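Local coordinates for DNA mismatch repair protein MutS (PDB 1EWQ) that takes part in DNA mismatch repair, binding mismatched double-stranded DNA and hydrolysing ATP weakly, at residues E45-L50 against P69-P74; A51-L56 against E83-M88; A77-A82 against Q123-P128. One frame throughout, in Å; residues are numbered along the deposited sequence.

Starting from the N terminus, helix 44-54 serves two contacts. Its early turns, 45-50, meet strand 67-74 in contact 1, closing a loop that contains strand 59-62. Its last turn and exit, 51-56, meet the end of helix 78-87 in contact 2, which closes the chain between 56 and 83, with strands 59-62 and 67-74. Contacts 1 and 2 cross, touching where Leu56 packs on Leu50 and Ile73. Contact 3, in series with contact 1 and crossing contact 2, closes the chain from 82 to 123, with strands 92-97 and 110-116. Together they tie both helices, the mixed sheet of domain I and the loop after its last strand.

Contact 1. Residues E45-L50 against P69-P74; sequences EDAERL and PMAGIP. With nucleotides of chain A.
Ala47 and Leu50, one turn apart on helix 44-54, face Ala71 on strand 67-74, in the mixed alpha/beta fold of MutS domain I, where this helix lies against the six-stranded sheet. Ala47 and Ala71 are the closest pair of the two backbones, with Ala47 CB 4.0 Å from Ala71 CB. Closer still, Ala47 O lies 3.1 Å from Ala71 CB. Small side chains on both elements let helix and strand come together, with 6.4 Å between the axes of the two segments at an angle of 44°. The Ala47 methyl rests on the strand backbone as well, with CB 3.5 Å from Pro69 O, and Pro69 CB lies beside the same methyl, 4.2 Å from Ala47 CB. Leu50 continues the row: chi1 (-174°) sets CG anti to the backbone N, and chi2 then turns Leu50 CD2 onto Ala71, 3.8 Å from Ala71 CB.

Further out, backbone hydrogen bonds to Thr59 on one side and to Cys42 and Tyr40 on another fix strand 67-74 within the sheet. Leu50 also packs on Cys42 and Leu33, while the Glu48 carboxylate forms a salt bridge with Lys6. Selenomethionine Met70 points its CB away from the helix, and its chain, bent at chi3 (93°), brings CE to 3.9 Å from O2 of DT13 of chain A. Gly72 lets the nucleotide come right up to the strand: Gly72 CA is 3.3 Å from O2 of DT13 of chain A, and a CB on this residue would run into that oxygen.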
loop_
_atom_site.group_PDB
_atom_site.type_symbol
_atom_site.label_atom_id
_atom_site.label_comp_id
_atom_site.label_asym_id
_atom_site.label_seq_id
_atom_site.Cartn_x
_atom_site.Cartn_y
_atom_site.Cartn_z
ATOM N N GLU C 45 -22.161 -0.232 15.638
ATOM C CA GLU C 45 -21.387 -0.201 14.398
ATOM C C GLU C 45 -19.925 0.092 14.678
ATOM O O GLU C 45 -19.032 -0.484 14.056
ATOM C CB GLU C 45 -21.928 0.863 13.451
ATOM C CG GLU C 45 -23.252 0.515 12.822
ATOM C CD GLU C 45 -23.627 1.490 11.727
ATOM O OE1 GLU C 45 -23.857 2.678 12.050
ATOM O OE2 GLU C 45 -23.678 1.068 10.544
ATOM N N ASP C 46 -19.691 1.001 15.619
ATOM C CA ASP C 46 -18.336 1.375 15.996
ATOM C C ASP C 46 -17.522 0.161 16.426
ATOM O O ASP C 46 -16.306 0.122 16.229
ATOM C CB ASP C 46 -18.385 2.421 17.107
ATOM C CG ASP C 46 -18.905 3.753 16.612
ATOM O OD1 ASP C 46 -18.267 4.326 15.707
ATOM O OD2 ASP C 46 -19.946 4.226 17.112
ATOM N N ALA C 47 -18.200 -0.828 17.005
ATOM C CA ALA C 47 -17.553 -2.059 17.437
ATOM C C ALA C 47 -17.250 -2.859 16.180
ATOM O O ALA C 47 -16.254 -3.581 16.105
ATOM C CB ALA C 47 -18.478 -2.852 18.354
ATOM N N GLU C 48 -18.124 -2.714 15.190
ATOM C CA GLU C 48 -17.965 -3.403 13.919
ATOM C C GLU C 48 -16.775 -2.784 13.198
ATOM O O GLU C 48 -15.895 -3.492 12.711
ATOM C CB GLU C 48 -19.231 -3.252 13.077
ATOM C CG GLU C 48 -20.505 -3.566 13.836
ATOM C CD GLU C 48 -21.750 -3.525 12.961
ATOM O OE1 GLU C 48 -21.955 -2.528 12.237
ATOM O OE2 GLU C 48 -22.531 -4.495 13.007
ATOM N N ARG C 49 -16.756 -1.457 13.138
ATOM C CA ARG C 49 -15.659 -0.736 12.503
ATOM C C ARG C 49 -14.332 -1.182 13.110
ATOM O O ARG C 49 -13.445 -1.662 12.405
ATOM C CB ARG C 49 -15.814 0.764 12.731
ATOM C CG ARG C 49 -16.968 1.419 11.998
ATOM C CD ARG C 49 -17.069 2.880 12.407
ATOM N NE ARG C 49 -17.945 3.651 11.531
ATOM C CZ ARG C 49 -17.685 3.906 10.252
ATOM N NH1 ARG C 49 -16.565 3.448 9.697
ATOM N NH2 ARG C 49 -18.543 4.620 9.528
ATOM N N LEU C 50 -14.215 -1.014 14.426
ATOM C CA LEU C 50 -13.008 -1.372 15.168
ATOM C C LEU C 50 -12.548 -2.798 14.895
ATOM O O LEU C 50 -11.375 -3.033 14.605
ATOM C CB LEU C 50 -13.240 -1.203 16.675
ATOM C CG LEU C 50 -12.024 -1.399 17.588
ATOM C CD1 LEU C 50 -11.052 -0.234 17.419
ATOM C CD2 LEU C 50 -12.475 -1.498 19.034
ATOM N N PRO C 69 -23.300 -5.163 19.541
ATOM C CA PRO C 69 -21.970 -5.610 19.125
ATOM C C PRO C 69 -20.890 -4.982 20.019
ATOM O O PRO C 69 -21.049 -3.854 20.495
ATOM C CB PRO C 69 -21.889 -5.128 17.681
ATOM C CG PRO C 69 -23.313 -5.224 17.224
ATOM C CD PRO C 69 -24.063 -4.642 18.393
HETATM N N MSE C 70 -19.799 -5.711 20.243
HETATM C CA MSE C 70 -18.712 -5.219 21.082
HETATM C C MSE C 70 -17.337 -5.632 20.577
HETATM O O MSE C 70 -17.120 -6.780 20.209
HETATM C CB MSE C 70 -18.877 -5.723 22.521
HETATM C CG MSE C 70 -17.737 -5.300 23.445
HETATM SE SE MSE C 70 -17.901 -5.962 25.247
HETATM C CE MSE C 70 -16.867 -7.574 25.049
ATOM N N ALA C 71 -16.414 -4.680 20.559
ATOM C CA ALA C 71 -15.036 -4.929 20.141
ATOM C C ALA C 71 -14.148 -4.135 21.094
ATOM O O ALA C 71 -14.517 -3.045 21.521
ATOM C CB ALA C 71 -14.826 -4.474 18.718
ATOM N N GLY C 72 -12.991 -4.674 21.445
ATOM C CA GLY C 72 -12.131 -3.951 22.362
ATOM C C GLY C 72 -10.678 -4.352 22.290
ATOM O O GLY C 72 -10.341 -5.397 21.743
ATOM N N ILE C 73 -9.817 -3.515 22.857
ATOM C CA ILE C 73 -8.387 -3.767 22.864
ATOM C C ILE C 73 -7.831 -3.484 24.251
ATOM O O ILE C 73 -8.300 -2.583 24.942
ATOM C CB ILE C 73 -7.665 -2.857 21.851
ATOM C CG1 ILE C 73 -7.933 -1.386 22.198
ATOM C CG2 ILE C 73 -8.130 -3.189 20.432
ATOM C CD1 ILE C 73 -7.204 -0.392 21.322
ATOM N N PRO C 74 -6.823 -4.257 24.680
ATOM C CA PRO C 74 -6.232 -4.041 26.005
ATOM C C PRO C 74 -5.473 -2.718 26.080
ATOM O O PRO C 74 -4.755 -2.357 25.143
ATOM C CB PRO C 74 -5.319 -5.250 26.173
ATOM C CG PRO C 74 -4.924 -5.575 24.772
ATOM C CD PRO C 74 -6.223 -5.428 24.021
ATOM P P DT A 13 -14.598 -12.998 23.722
ATOM O OP1 DT A 13 -15.259 -13.717 22.601
ATOM O OP2 DT A 13 -13.974 -13.769 24.828
ATOM O "O5'" DT A 13 -13.506 -12.020 23.122
ATOM C "C5'" DT A 13 -13.388 -10.743 23.705
ATOM C "C4'" DT A 13 -12.822 -9.748 22.729
ATOM O "O4'" DT A 13 -13.175 -8.468 23.278
ATOM C "C3'" DT A 13 -11.299 -9.785 22.664
ATOM O "O3'" DT A 13 -10.819 -9.412 21.367
ATOM C "C2'" DT A 13 -10.872 -8.822 23.759
ATOM C "C1'" DT A 13 -12.065 -7.880 23.932
ATOM N N1 DT A 13 -12.462 -7.642 25.338
ATOM C C2 DT A 13 -13.161 -6.492 25.622
ATOM O O2 DT A 13 -13.493 -5.686 24.769
ATOM N N3 DT A 13 -13.462 -6.318 26.948
ATOM C C4 DT A 13 -13.149 -7.162 27.993
ATOM O O4 DT A 13 -13.460 -6.855 29.136
ATOM C C5 DT A 13 -12.446 -8.367 27.623
ATOM C C7 DT A 13 -12.102 -9.362 28.685
ATOM C C6 DT A 13 -12.135 -8.542 26.331
#

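Contact 2. Residues A51-L56 against E83-M88; sequences ARALGL and ERLLKM. With nucleotides of chain A.
Leu54 sets CG anti to its carbonyl carbon (chi1 -58°), and chi2 carries CD2 on to the side chains of Arg84 and Leu85. In Arg84, chi3 (-74°) bends the chain at NE, and chi4 then turns one guanidinium face to Leu54: CD2 sits over the centre of the group, 3.8 Å from CZ. Leu85 meets Leu54 at about a right angle, CD2 to CD2 at 3.7 Å, and the same Leu85 methyl brushes Ala53 CB. Selenomethionine Met88 comes in beside them, with SE 3.3 Å from Ala53 O and CE near Leu54 CD2. The contact joins the ends of helices 44-54 and 78-87 of domain I, and the first helix finishes in a Schellman motif. Gly55, with positive phi, is the C-prime residue; Leu56 N bonds to Ala51 O at 2.6 Å, and Gly55 N bonds weakly to Arg52 O. A water in the plane of the guanidinium, at its edge, accepts from Arg84 NH2 at 2.7 Å and donates to Leu54 O at 2.6 Å. Gly55 O takes a hydrogen bond from Arg76 of the second subunit, while Leu56 CA lies 3.6 Å from OP1 of DG14 of chain A.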
loop_
_atom_site.group_PDB
_atom_site.type_symbol
_atom_site.label_atom_id
_atom_site.label_comp_id
_atom_site.label_asym_id
_atom_site.label_seq_id
_atom_site.Cartn_x
_atom_site.Cartn_y
_atom_site.Cartn_z
ATOM N N ALA C 51 -13.480 -3.742 14.997
ATOM C CA ALA C 51 -13.198 -5.154 14.781
ATOM C C ALA C 51 -12.569 -5.437 13.425
ATOM O O ALA C 51 -11.542 -6.109 13.343
ATOM C CB ALA C 51 -14.480 -5.971 14.939
ATOM N N ARG C 52 -13.174 -4.928 12.356
ATOM C CA ARG C 52 -12.621 -5.179 11.033
ATOM C C ARG C 52 -11.362 -4.361 10.772
ATOM O O ARG C 52 -10.405 -4.858 10.172
ATOM C CB ARG C 52 -13.661 -4.904 9.943
ATOM C CG ARG C 52 -13.843 -3.459 9.547
ATOM C CD ARG C 52 -14.690 -3.389 8.279
ATOM N NE ARG C 52 -16.024 -3.951 8.478
ATOM C CZ ARG C 52 -17.050 -3.283 9.005
ATOM N NH1 ARG C 52 -16.900 -2.017 9.383
ATOM N NH2 ARG C 52 -18.228 -3.883 9.161
ATOM N N ALA C 53 -11.360 -3.114 11.232
ATOM C CA ALA C 53 -10.208 -2.242 11.048
ATOM C C ALA C 53 -8.934 -2.878 11.594
ATOM O O ALA C 53 -7.872 -2.776 10.982
ATOM C CB ALA C 53 -10.452 -0.906 11.730
ATOM N N LEU C 54 -9.043 -3.542 12.740
ATOM C CA LEU C 54 -7.891 -4.173 13.366
ATOM C C LEU C 54 -7.948 -5.694 13.325
ATOM O O LEU C 54 -7.086 -6.370 13.887
ATOM C CB LEU C 54 -7.768 -3.702 14.816
ATOM C CG LEU C 54 -7.640 -2.189 15.005
ATOM C CD1 LEU C 54 -7.640 -1.866 16.492
ATOM C CD2 LEU C 54 -6.361 -1.686 14.332
ATOM N N GLY C 55 -8.958 -6.233 12.651
ATOM C CA GLY C 55 -9.084 -7.676 12.562
ATOM C C GLY C 55 -9.193 -8.309 13.935
ATOM O O GLY C 55 -8.510 -9.289 14.241
ATOM N N LEU C 56 -10.053 -7.733 14.768
ATOM C CA LEU C 56 -10.273 -8.226 16.121
ATOM C C LEU C 56 -11.493 -9.146 16.141
ATOM O O LEU C 56 -12.271 -9.194 15.187
ATOM C CB LEU C 56 -10.520 -7.053 17.079
ATOM C CG LEU C 56 -9.489 -5.920 17.158
ATOM C CD1 LEU C 56 -10.064 -4.788 18.002
ATOM C CD2 LEU C 56 -8.173 -6.423 17.744
ATOM N N GLU C 83 -1.578 3.586 16.565
ATOM C CA GLU C 83 -0.646 3.784 15.456
ATOM C C GLU C 83 -1.292 3.234 14.191
ATOM O O GLU C 83 -1.328 3.898 13.152
ATOM C CB GLU C 83 0.676 3.048 15.727
ATOM C CG GLU C 83 1.760 3.240 14.655
ATOM C CD GLU C 83 3.033 2.444 14.945
ATOM O OE1 GLU C 83 3.652 2.642 16.020
ATOM O OE2 GLU C 83 3.422 1.614 14.095
ATOM N N ARG C 84 -1.824 2.020 14.291
ATOM C CA ARG C 84 -2.456 1.392 13.147
ATOM C C ARG C 84 -3.709 2.124 12.707
ATOM O O ARG C 84 -3.887 2.386 11.524
ATOM C CB ARG C 84 -2.784 -0.074 13.447
ATOM C CG ARG C 84 -1.600 -1.025 13.286
ATOM C CD ARG C 84 -2.082 -2.457 13.148
ATOM N NE ARG C 84 -2.551 -2.998 14.416
ATOM C CZ ARG C 84 -3.357 -4.049 14.532
ATOM N NH1 ARG C 84 -3.799 -4.680 13.452
ATOM N NH2 ARG C 84 -3.715 -4.474 15.736
ATOM N N LEU C 85 -4.577 2.457 13.655
ATOM C CA LEU C 85 -5.809 3.156 13.325
ATOM C C LEU C 85 -5.501 4.475 12.632
ATOM O O LEU C 85 -6.137 4.831 11.640
ATOM C CB LEU C 85 -6.622 3.415 14.594
ATOM C CG LEU C 85 -7.127 2.156 15.297
ATOM C CD1 LEU C 85 -7.693 2.507 16.657
ATOM C CD2 LEU C 85 -8.177 1.494 14.418
ATOM N N LEU C 86 -4.518 5.197 13.154
ATOM C CA LEU C 86 -4.141 6.478 12.573
ATOM C C LEU C 86 -3.742 6.352 11.112
ATOM O O LEU C 86 -4.164 7.148 10.272
ATOM C CB LEU C 86 -2.988 7.098 13.363
ATOM C CG LEU C 86 -3.403 7.737 14.690
ATOM C CD1 LEU C 86 -2.191 7.990 15.551
ATOM C CD2 LEU C 86 -4.154 9.030 14.410
ATOM N N LYS C 87 -2.935 5.342 10.808
ATOM C CA LYS C 87 -2.461 5.149 9.448
ATOM C C LYS C 87 -3.561 4.746 8.473
ATOM O O LYS C 87 -3.393 4.849 7.256
ATOM C CB LYS C 87 -1.315 4.137 9.457
ATOM C CG LYS C 87 -0.202 4.571 10.412
ATOM C CD LYS C 87 1.025 3.682 10.349
ATOM C CE LYS C 87 2.087 4.155 11.347
ATOM N NZ LYS C 87 2.527 5.566 11.101
HETATM N N MSE C 88 -4.695 4.311 9.006
HETATM C CA MSE C 88 -5.805 3.922 8.149
HETATM C C MSE C 88 -6.733 5.099 7.856
HETATM O O MSE C 88 -7.647 4.981 7.044
HETATM C CB MSE C 88 -6.590 2.764 8.779
HETATM C CG MSE C 88 -5.914 1.407 8.613
HETATM SE SE MSE C 88 -6.717 -0.044 9.629
HETATM C CE MSE C 88 -5.122 -0.659 10.543
ATOM P P DG A 14 -9.731 -10.340 20.627
ATOM O OP1 DG A 14 -9.558 -9.833 19.239
ATOM O OP2 DG A 14 -10.081 -11.765 20.849
ATOM O "O5'" DG A 14 -8.387 -10.064 21.427
ATOM C "C5'" DG A 14 -7.872 -8.751 21.561
ATOM C "C4'" DG A 14 -6.720 -8.758 22.535
ATOM O "O4'" DG A 14 -7.223 -8.998 23.871
ATOM C "C3'" DG A 14 -5.687 -9.850 22.267
ATOM O "O3'" DG A 14 -4.381 -9.337 22.530
ATOM C "C2'" DG A 14 -6.069 -10.953 23.243
ATOM C "C1'" DG A 14 -6.668 -10.189 24.418
ATOM N N9 DG A 14 -7.748 -10.898 25.106
ATOM C C8 DG A 14 -8.785 -11.577 24.513
ATOM N N7 DG A 14 -9.620 -12.093 25.374
ATOM C C5 DG A 14 -9.101 -11.740 26.613
ATOM C C6 DG A 14 -9.586 -12.012 27.922
ATOM O O6 DG A 14 -10.597 -12.642 28.257
ATOM N N1 DG A 14 -8.762 -11.459 28.897
ATOM C C2 DG A 14 -7.626 -10.730 28.649
ATOM N N2 DG A 14 -6.987 -10.252 29.728
ATOM N N3 DG A 14 -7.157 -10.480 27.435
ATOM C C4 DG A 14 -7.943 -11.008 26.469
HETATM O O HOH W 1 -5.336 -6.571 15.856
#

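Contact 3. Residues A77-A82 against Q123-P128; sequences AFEAYA and QESLLP
Glu79 reaches out from the first turn of helix 78-87 to the hydroxyl of Ser125, which donates a 2.6 Å hydrogen bond from OG to Glu79 OE1. The Glu79 chain is extended beyond CG, and the carboxylate at its end meets both Ser125 and Gln123. On the other side, Ser125 holds OG between its backbone N and carbonyl carbon (chi1 81°), turned to the glutamate. The hydroxyl meets OE1 on the anti side, 31° out of the carboxylate plane. A water donates to Glu79 OE1 at 2.7 Å and accepts from Ser125 N at 3.0 Å, so OE1 is held by two donors, the Ser125 hydroxyl and a water that also binds the backbone of that same residue.

The other carboxylate oxygen lies against aliphatic carbon, with Glu79 OE2 3.6 Å from Gln123 CG. Gln123 bends at chi2, and the Glu79 and Gln123 chains cross obliquely, with amide and carboxylate planes 75° apart. This is where domain I's helix 78-87 meets the loop between strands 110-116 and 134-139, which makes a short 3-10 turn at 124-126. Leu126, at the end of that turn, sends CD2 to 3.5 Å from Glu79 O, and its CD1 comes to 4.5 Å from Ala82 CB, one turn further along the helix. On the sheet, Ala82 packs against Leu92 and Leu116. On the loop side, Gln123 rests on Gln114 and Leu116, while Pro128 O accepts a hydrogen bond from Arg334.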
loop_
_atom_site.group_PDB
_atom_site.type_symbol
_atom_site.label_atom_id
_atom_site.label_comp_id
_atom_site.label_asym_id
_atom_site.label_seq_id
_atom_site.Cartn_x
_atom_site.Cartn_y
_atom_site.Cartn_z
ATOM N N ALA C 77 -1.530 -2.313 24.996
ATOM C CA ALA C 77 -1.026 -1.993 23.673
ATOM C C ALA C 77 -1.811 -0.881 22.982
ATOM O O ALA C 77 -1.990 -0.905 21.761
ATOM C CB ALA C 77 -1.034 -3.252 22.815
ATOM N N PHE C 78 -2.266 0.099 23.759
ATOM C CA PHE C 78 -3.036 1.213 23.208
ATOM C C PHE C 78 -2.331 1.934 22.056
ATOM O O PHE C 78 -2.845 1.978 20.940
ATOM C CB PHE C 78 -3.376 2.235 24.299
ATOM C CG PHE C 78 -3.877 3.546 23.755
ATOM C CD1 PHE C 78 -5.038 3.596 22.986
ATOM C CD2 PHE C 78 -3.162 4.722 23.969
ATOM C CE1 PHE C 78 -5.479 4.800 22.437
ATOM C CE2 PHE C 78 -3.595 5.931 23.423
ATOM C CZ PHE C 78 -4.756 5.967 22.655
ATOM N N GLU C 79 -1.160 2.507 22.330
ATOM C CA GLU C 79 -0.426 3.237 21.301
ATOM C C GLU C 79 -0.203 2.411 20.031
ATOM O O GLU C 79 -0.381 2.917 18.925
ATOM C CB GLU C 79 0.919 3.750 21.851
ATOM C CG GLU C 79 0.783 4.900 22.855
ATOM C CD GLU C 79 2.111 5.545 23.212
ATOM O OE1 GLU C 79 3.127 5.216 22.568
ATOM O OE2 GLU C 79 2.147 6.394 24.131
ATOM N N ALA C 80 0.169 1.143 20.186
ATOM C CA ALA C 80 0.409 0.285 19.030
ATOM C C ALA C 80 -0.835 0.184 18.162
ATOM O O ALA C 80 -0.748 0.253 16.939
ATOM C CB ALA C 80 0.852 -1.106 19.483
ATOM N N TYR C 81 -1.993 0.009 18.797
ATOM C CA TYR C 81 -3.258 -0.091 18.070
ATOM C C TYR C 81 -3.620 1.258 17.451
ATOM O O TYR C 81 -4.086 1.325 16.317
ATOM C CB TYR C 81 -4.382 -0.536 19.009
ATOM C CG TYR C 81 -4.410 -2.018 19.335
ATOM C CD1 TYR C 81 -4.741 -2.968 18.363
ATOM C CD2 TYR C 81 -4.150 -2.469 20.632
ATOM C CE1 TYR C 81 -4.821 -4.333 18.684
ATOM C CE2 TYR C 81 -4.224 -3.827 20.962
ATOM C CZ TYR C 81 -4.565 -4.751 19.991
ATOM O OH TYR C 81 -4.690 -6.080 20.342
ATOM N N ALA C 82 -3.409 2.333 18.203
ATOM C CA ALA C 82 -3.717 3.671 17.707
ATOM C C ALA C 82 -2.858 3.951 16.480
ATOM O O ALA C 82 -3.347 4.484 15.483
ATOM C CB ALA C 82 -3.448 4.704 18.782
ATOM N N GLN C 123 2.395 11.631 21.299
ATOM C CA GLN C 123 3.033 10.378 21.679
ATOM C C GLN C 123 4.264 10.091 20.806
ATOM O O GLN C 123 4.176 10.048 19.578
ATOM C CB GLN C 123 2.042 9.214 21.570
ATOM C CG GLN C 123 0.806 9.303 22.487
ATOM C CD GLN C 123 -0.266 10.266 21.983
ATOM O OE1 GLN C 123 -0.234 10.718 20.836
ATOM N NE2 GLN C 123 -1.235 10.568 22.841
ATOM N N GLU C 124 5.404 9.894 21.458
ATOM C CA GLU C 124 6.670 9.613 20.787
ATOM C C GLU C 124 6.588 8.495 19.743
ATOM O O GLU C 124 7.087 8.648 18.632
ATOM C CB GLU C 124 7.741 9.290 21.849
ATOM C CG GLU C 124 9.072 8.733 21.339
ATOM C CD GLU C 124 10.106 8.509 22.471
ATOM O OE1 GLU C 124 9.714 8.115 23.601
ATOM O OE2 GLU C 124 11.316 8.711 22.226
ATOM N N SER C 125 5.934 7.389 20.089
ATOM C CA SER C 125 5.813 6.241 19.182
ATOM C C SER C 125 4.896 6.431 17.976
ATOM O O SER C 125 4.868 5.578 17.087
ATOM C CB SER C 125 5.330 5.006 19.947
ATOM O OG SER C 125 3.921 5.029 20.118
ATOM N N LEU C 126 4.138 7.527 17.946
ATOM C CA LEU C 126 3.229 7.781 16.829
ATOM C C LEU C 126 3.740 8.940 15.971
ATOM O O LEU C 126 3.104 9.333 14.996
ATOM C CB LEU C 126 1.833 8.128 17.356
ATOM C CG LEU C 126 1.304 7.256 18.495
ATOM C CD1 LEU C 126 -0.104 7.696 18.887
ATOM C CD2 LEU C 126 1.312 5.803 18.056
ATOM N N LEU C 127 4.894 9.479 16.344
ATOM C CA LEU C 127 5.485 10.601 15.638
ATOM C C LEU C 127 6.716 10.246 14.822
ATOM O O LEU C 127 7.445 9.313 15.152
ATOM C CB LEU C 127 5.889 11.683 16.637
ATOM C CG LEU C 127 4.779 12.527 17.256
ATOM C CD1 LEU C 127 5.312 13.238 18.501
ATOM C CD2 LEU C 127 4.260 13.513 16.212
ATOM N N PRO C 128 6.959 10.999 13.739
ATOM C CA PRO C 128 8.128 10.763 12.891
ATOM C C PRO C 128 9.235 11.606 13.525
ATOM O O PRO C 128 8.957 12.403 14.422
ATOM C CB PRO C 128 7.681 11.305 11.541
ATOM C CG PRO C 128 6.866 12.495 11.929
ATOM C CD PRO C 128 6.052 11.987 13.126
HETATM O O HOH W 2 5.161 6.968 23.003
#